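Local structure of tyrosine specific protein phosphatase, putative (Trypanosoma brucei, 3M4U) at residues G74-L86 with C95-T109. The protein is a trypanosomal protein tyrosine phosphatase that dephosphorylates the nucleolar protein NOPP44/46 and acts as a switch in the parasite's life cycle. Sequence-based numbering, arbitrary orientation.
Sequences GRYPYINGNLIDL and CQAPVPQGVPDFLET
I79 wedges its two branches between C95 and the first turns of helix 103-112. Its CG2 methyl lands on the helix backbone, 3.7 Å from F106 CA, and more loosely 4.4 Å from F106 CD1. With chi1 at 69° the other branch, CG1, swings away from the helix, and CD1 at its end packs 4.1 Å from C95 CB. Next to it, C95 CB closes to 3.4 Å on G81 CA at an antiparallel non-hydrogen-bonded pair, a tight fit against a glycine. N80 and Q96 meet with their side chains crossing nearly at right angles and their amide planes 52° apart; N80 ND2 gives only a weak hydrogen bond to Q96 OE1 (3.4 Å). Both amides have other ties: N80 ND2 also reaches I54 O, while Q96 bonds the backbone of K48 and R50.

Just before F106, D105 turns its carboxylate to the extended chain at P77-Y78. Y78 N points a long, weak but fairly straight bond at D105 OD2 (3.4 Å), and OD1 lies against P77 CA. K48 forms a salt bridge with the same OD2, which would probably favour the charged carboxylate. One turn beyond D105, E108 reaches out extended to meet R75 coming from the opposite direction; R75 NH1 lies 2.9 Å from E108 OE1 in a salt bridge, OE2 sits in plane at the guanidinium edge, and the two planes are 47° apart. R75 is poorly ordered.

The contact thus joins the lead-in to strand 81-84 to helix 103-112, which follows strand 92-95, the antiparallel partner of strand 81-84, in the phosphatase domain; strand 225-228 backs C95 and F106, and strand 154-158 touches E108.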
loop_
_atom_site.group_PDB
_atom_site.type_symbol
_atom_site.label_atom_id
_atom_site.label_comp_id
_atom_site.label_asym_id
_atom_site.label_seq_id
_atom_site.Cartn_x
_atom_site.Cartn_y
_atom_site.Cartn_z
ATOM N N GLY A 74 10.547 27.035 -7.237
ATOM C CA GLY A 74 10.518 25.972 -6.247
ATOM C C GLY A 74 9.415 24.958 -6.505
ATOM O O GLY A 74 8.248 25.216 -6.216
ATOM N N ARG A 75 9.787 23.799 -7.042
ATOM C CA ARG A 75 8.808 22.784 -7.426
ATOM C C ARG A 75 8.898 21.526 -6.561
ATOM O O ARG A 75 9.937 20.860 -6.513
ATOM C CB ARG A 75 8.966 22.418 -8.907
ATOM C CG ARG A 75 7.954 21.393 -9.399
ATOM C CD ARG A 75 8.204 21.000 -10.848
ATOM N NE ARG A 75 9.590 20.602 -11.074
ATOM C CZ ARG A 75 10.105 19.431 -10.710
ATOM N NH1 ARG A 75 9.352 18.534 -10.090
ATOM N NH2 ARG A 75 11.379 19.162 -10.960
ATOM N N TYR A 76 7.799 21.200 -5.888
ATOM C CA TYR A 76 7.772 20.051 -4.988
ATOM C C TYR A 76 6.840 18.954 -5.502
ATOM O O TYR A 76 5.614 19.089 -5.422
ATOM C CB TYR A 76 7.357 20.488 -3.568
ATOM N N PRO A 77 7.417 17.862 -6.024
ATOM C CA PRO A 77 6.628 16.684 -6.425
ATOM C C PRO A 77 5.655 16.261 -5.321
ATOM O O PRO A 77 6.029 16.218 -4.155
ATOM C CB PRO A 77 7.687 15.589 -6.623
ATOM C CG PRO A 77 8.969 16.149 -5.993
ATOM C CD PRO A 77 8.864 17.631 -6.145
ATOM N N TYR A 78 4.423 15.952 -5.691
ATOM C CA TYR A 78 3.420 15.551 -4.716
ATOM C C TYR A 78 2.670 14.290 -5.157
ATOM O O TYR A 78 2.195 14.234 -6.286
ATOM C CB TYR A 78 2.423 16.696 -4.528
ATOM C CG TYR A 78 1.194 16.296 -3.777
ATOM C CD1 TYR A 78 1.162 16.339 -2.390
ATOM C CD2 TYR A 78 0.057 15.868 -4.447
ATOM C CE1 TYR A 78 0.014 15.967 -1.689
ATOM C CE2 TYR A 78 -1.093 15.495 -3.757
ATOM C CZ TYR A 78 -1.105 15.546 -2.381
ATOM O OH TYR A 78 -2.232 15.183 -1.695
ATOM N N ILE A 79 2.525 13.302 -4.268
ATOM C CA ILE A 79 1.841 12.043 -4.624
ATOM C C ILE A 79 0.758 11.603 -3.642
ATOM O O ILE A 79 0.275 10.461 -3.711
ATOM C CB ILE A 79 2.825 10.853 -4.721
ATOM C CG1 ILE A 79 3.353 10.495 -3.328
ATOM C CG2 ILE A 79 3.955 11.148 -5.694
ATOM C CD1 ILE A 79 4.315 9.344 -3.338
ATOM N N ASN A 80 0.376 12.494 -2.733
ATOM C CA ASN A 80 -0.545 12.130 -1.662
ATOM C C ASN A 80 -0.109 10.822 -0.994
ATOM O O ASN A 80 -0.857 9.845 -0.920
ATOM C CB ASN A 80 -1.993 12.053 -2.164
ATOM C CG ASN A 80 -3.009 12.039 -1.019
ATOM O OD1 ASN A 80 -2.650 11.809 0.132
ATOM N ND2 ASN A 80 -4.267 12.270 -1.336
ATOM N N GLY A 81 1.125 10.818 -0.513
ATOM C CA GLY A 81 1.676 9.649 0.121
ATOM C C GLY A 81 2.280 9.968 1.467
ATOM O O GLY A 81 2.523 11.134 1.804
ATOM N N ASN A 82 2.534 8.916 2.235
ATOM C CA ASN A 82 3.151 9.066 3.543
ATOM C C ASN A 82 4.241 8.039 3.749
ATOM O O ASN A 82 4.146 6.902 3.264
ATOM C CB ASN A 82 2.090 8.972 4.651
ATOM C CG ASN A 82 1.263 10.240 4.771
ATOM O OD1 ASN A 82 1.725 11.236 5.332
ATOM N ND2 ASN A 82 0.052 10.222 4.227
ATOM N N LEU A 83 5.285 8.448 4.466
ATOM C CA LEU A 83 6.324 7.525 4.875
ATOM C C LEU A 83 5.805 6.712 6.047
ATOM O O LEU A 83 5.330 7.275 7.030
ATOM C CB LEU A 83 7.579 8.272 5.311
ATOM C CG LEU A 83 8.765 7.338 5.556
ATOM C CD1 LEU A 83 9.221 6.734 4.228
ATOM C CD2 LEU A 83 9.906 8.067 6.255
ATOM N N ILE A 84 5.890 5.392 5.930
ATOM C CA ILE A 84 5.502 4.495 7.007
ATOM C C ILE A 84 6.718 3.720 7.502
ATOM O O ILE A 84 7.086 2.675 6.949
ATOM C CB ILE A 84 4.413 3.497 6.564
ATOM C CG1 ILE A 84 3.251 4.220 5.869
ATOM C CG2 ILE A 84 3.922 2.686 7.754
ATOM C CD1 ILE A 84 2.724 5.389 6.621
ATOM N N ASP A 85 7.335 4.238 8.552
ATOM C CA ASP A 85 8.527 3.631 9.124
ATOM C C ASP A 85 8.149 3.048 10.480
ATOM O O ASP A 85 7.771 3.784 11.388
ATOM C CB ASP A 85 9.606 4.705 9.289
ATOM C CG ASP A 85 10.902 4.156 9.829
ATOM O OD1 ASP A 85 11.020 2.923 9.971
ATOM O OD2 ASP A 85 11.819 4.962 10.101
ATOM N N LEU A 86 8.220 1.725 10.604
ATOM C CA LEU A 86 7.837 1.038 11.840
ATOM C C LEU A 86 9.038 0.261 12.378
ATOM O O LEU A 86 8.906 -0.822 12.959
ATOM C CB LEU A 86 6.642 0.110 11.591
ATOM C CG LEU A 86 5.363 0.684 10.954
ATOM C CD1 LEU A 86 4.514 -0.422 10.323
ATOM C CD2 LEU A 86 4.530 1.502 11.924
ATOM N N CYS A 95 0.448 5.556 -0.573
ATOM C CA CYS A 95 -0.119 6.641 -1.358
ATOM C C CYS A 95 -1.300 6.154 -2.216
ATOM O O CYS A 95 -1.524 4.946 -2.399
ATOM C CB CYS A 95 0.970 7.293 -2.232
ATOM S SG CYS A 95 1.625 6.216 -3.518
ATOM N N GLN A 96 -2.073 7.106 -2.713
ATOM C CA GLN A 96 -3.150 6.809 -3.647
ATOM C C GLN A 96 -2.579 6.375 -5.010
ATOM O O GLN A 96 -1.374 6.404 -5.235
ATOM C CB GLN A 96 -3.921 8.082 -3.882
ATOM C CG GLN A 96 -3.016 9.114 -4.553
ATOM C CD GLN A 96 -3.718 10.406 -4.859
ATOM O OE1 GLN A 96 -4.776 10.702 -4.309
ATOM N NE2 GLN A 96 -3.125 11.193 -5.743
ATOM N N ALA A 97 -3.458 5.986 -5.922
ATOM C CA ALA A 97 -3.090 5.859 -7.317
ATOM C C ALA A 97 -3.106 7.264 -7.933
ATOM O O ALA A 97 -4.122 7.980 -7.871
ATOM C CB ALA A 97 -4.063 4.968 -8.031
ATOM N N PRO A 98 -1.978 7.654 -8.541
ATOM C CA PRO A 98 -1.800 8.981 -9.140
ATOM C C PRO A 98 -2.947 9.298 -10.091
ATOM O O PRO A 98 -3.331 8.437 -10.893
ATOM C CB PRO A 98 -0.509 8.838 -9.956
ATOM C CG PRO A 98 0.143 7.551 -9.508
ATOM C CD PRO A 98 -0.909 6.704 -8.900
ATOM N N VAL A 99 -3.499 10.503 -10.007
ATOM C CA VAL A 99 -4.409 10.942 -11.057
ATOM C C VAL A 99 -3.559 11.408 -12.260
ATOM O O VAL A 99 -2.352 11.664 -12.115
ATOM C CB VAL A 99 -5.403 12.029 -10.576
ATOM C CG1 VAL A 99 -6.223 11.514 -9.395
ATOM C CG2 VAL A 99 -4.677 13.324 -10.218
ATOM N N PRO A 100 -4.175 11.491 -13.449
ATOM C CA PRO A 100 -3.411 11.874 -14.645
ATOM C C PRO A 100 -2.474 13.073 -14.420
ATOM O O PRO A 100 -1.279 12.981 -14.711
ATOM C CB PRO A 100 -4.509 12.225 -15.654
ATOM C CG PRO A 100 -5.651 11.324 -15.263
ATOM C CD PRO A 100 -5.601 11.260 -13.751
ATOM N N GLN A 101 -3.014 14.173 -13.903
ATOM C CA GLN A 101 -2.239 15.388 -13.665
ATOM C C GLN A 101 -1.048 15.101 -12.761
ATOM O O GLN A 101 -0.072 15.843 -12.784
ATOM C CB GLN A 101 -3.105 16.480 -13.011
ATOM C CG GLN A 101 -4.443 16.760 -13.685
ATOM C CD GLN A 101 -5.537 15.714 -13.374
ATOM O OE1 GLN A 101 -5.277 14.508 -13.282
ATOM N NE2 GLN A 101 -6.774 16.188 -13.231
ATOM N N GLY A 102 -1.140 14.036 -11.954
ATOM C CA GLY A 102 -0.111 13.708 -10.972
ATOM C C GLY A 102 0.856 12.567 -11.293
ATOM O O GLY A 102 1.810 12.320 -10.547
ATOM N N VAL A 103 0.643 11.874 -12.405
ATOM C CA VAL A 103 1.552 10.788 -12.798
ATOM C C VAL A 103 3.022 11.230 -12.964
ATOM O O VAL A 103 3.936 10.543 -12.486
ATOM C CB VAL A 103 1.084 10.084 -14.089
ATOM C CG1 VAL A 103 2.054 8.958 -14.473
ATOM C CG2 VAL A 103 -0.326 9.558 -13.916
ATOM N N PRO A 104 3.260 12.368 -13.652
ATOM C CA PRO A 104 4.656 12.837 -13.756
ATOM C C PRO A 104 5.309 12.954 -12.381
ATOM O O PRO A 104 6.446 12.528 -12.214
ATOM C CB PRO A 104 4.527 14.221 -14.416
ATOM C CG PRO A 104 3.244 14.135 -15.214
ATOM C CD PRO A 104 2.322 13.207 -14.430
ATOM N N ASP A 105 4.593 13.504 -11.403
ATOM C CA ASP A 105 5.109 13.590 -10.035
ATOM C C ASP A 105 5.368 12.210 -9.413
ATOM O O ASP A 105 6.372 12.006 -8.730
ATOM C CB ASP A 105 4.147 14.392 -9.164
ATOM C CG ASP A 105 4.406 15.898 -9.236
ATOM O OD1 ASP A 105 5.519 16.310 -9.659
ATOM O OD2 ASP A 105 3.504 16.669 -8.841
ATOM N N PHE A 106 4.453 11.273 -9.659
ATOM C CA PHE A 106 4.567 9.899 -9.173
ATOM C C PHE A 106 5.821 9.245 -9.759
ATOM O O PHE A 106 6.727 8.803 -9.032
ATOM C CB PHE A 106 3.302 9.115 -9.570
ATOM C CG PHE A 106 3.281 7.686 -9.085
ATOM C CD1 PHE A 106 2.982 7.384 -7.757
ATOM C CD2 PHE A 106 3.535 6.642 -9.960
ATOM C CE1 PHE A 106 2.945 6.071 -7.314
ATOM C CE2 PHE A 106 3.499 5.329 -9.525
ATOM C CZ PHE A 106 3.205 5.041 -8.196
ATOM N N LEU A 107 5.871 9.197 -11.087
ATOM C CA LEU A 107 7.020 8.648 -11.788
ATOM C C LEU A 107 8.311 9.347 -11.388
ATOM O O LEU A 107 9.336 8.688 -11.221
ATOM C CB LEU A 107 6.830 8.774 -13.292
ATOM C CG LEU A 107 5.580 8.094 -13.831
ATOM C CD1 LEU A 107 5.519 8.307 -15.337
ATOM C CD2 LEU A 107 5.575 6.605 -13.450
ATOM N N GLU A 108 8.269 10.673 -11.249
ATOM C CA GLU A 108 9.487 11.430 -10.960
ATOM C C GLU A 108 10.037 10.997 -9.618
ATOM O O GLU A 108 11.246 10.856 -9.426
ATOM C CB GLU A 108 9.232 12.940 -10.933
ATOM C CG GLU A 108 10.254 13.688 -10.076
ATOM C CD GLU A 108 10.201 15.206 -10.237
ATOM O OE1 GLU A 108 9.207 15.723 -10.807
ATOM O OE2 GLU A 108 11.161 15.880 -9.780
ATOM N N THR A 109 9.122 10.780 -8.688
ATOM C CA THR A 109 9.504 10.411 -7.346
ATOM C C THR A 109 10.171 9.041 -7.350
ATOM O O THR A 109 11.251 8.859 -6.778
ATOM C CB THR A 109 8.292 10.472 -6.410
ATOM O OG1 THR A 109 7.918 11.847 -6.235
ATOM C CG2 THR A 109 8.635 9.885 -5.064
HETATM O O HOH W 1 1.107 12.272 -8.110
#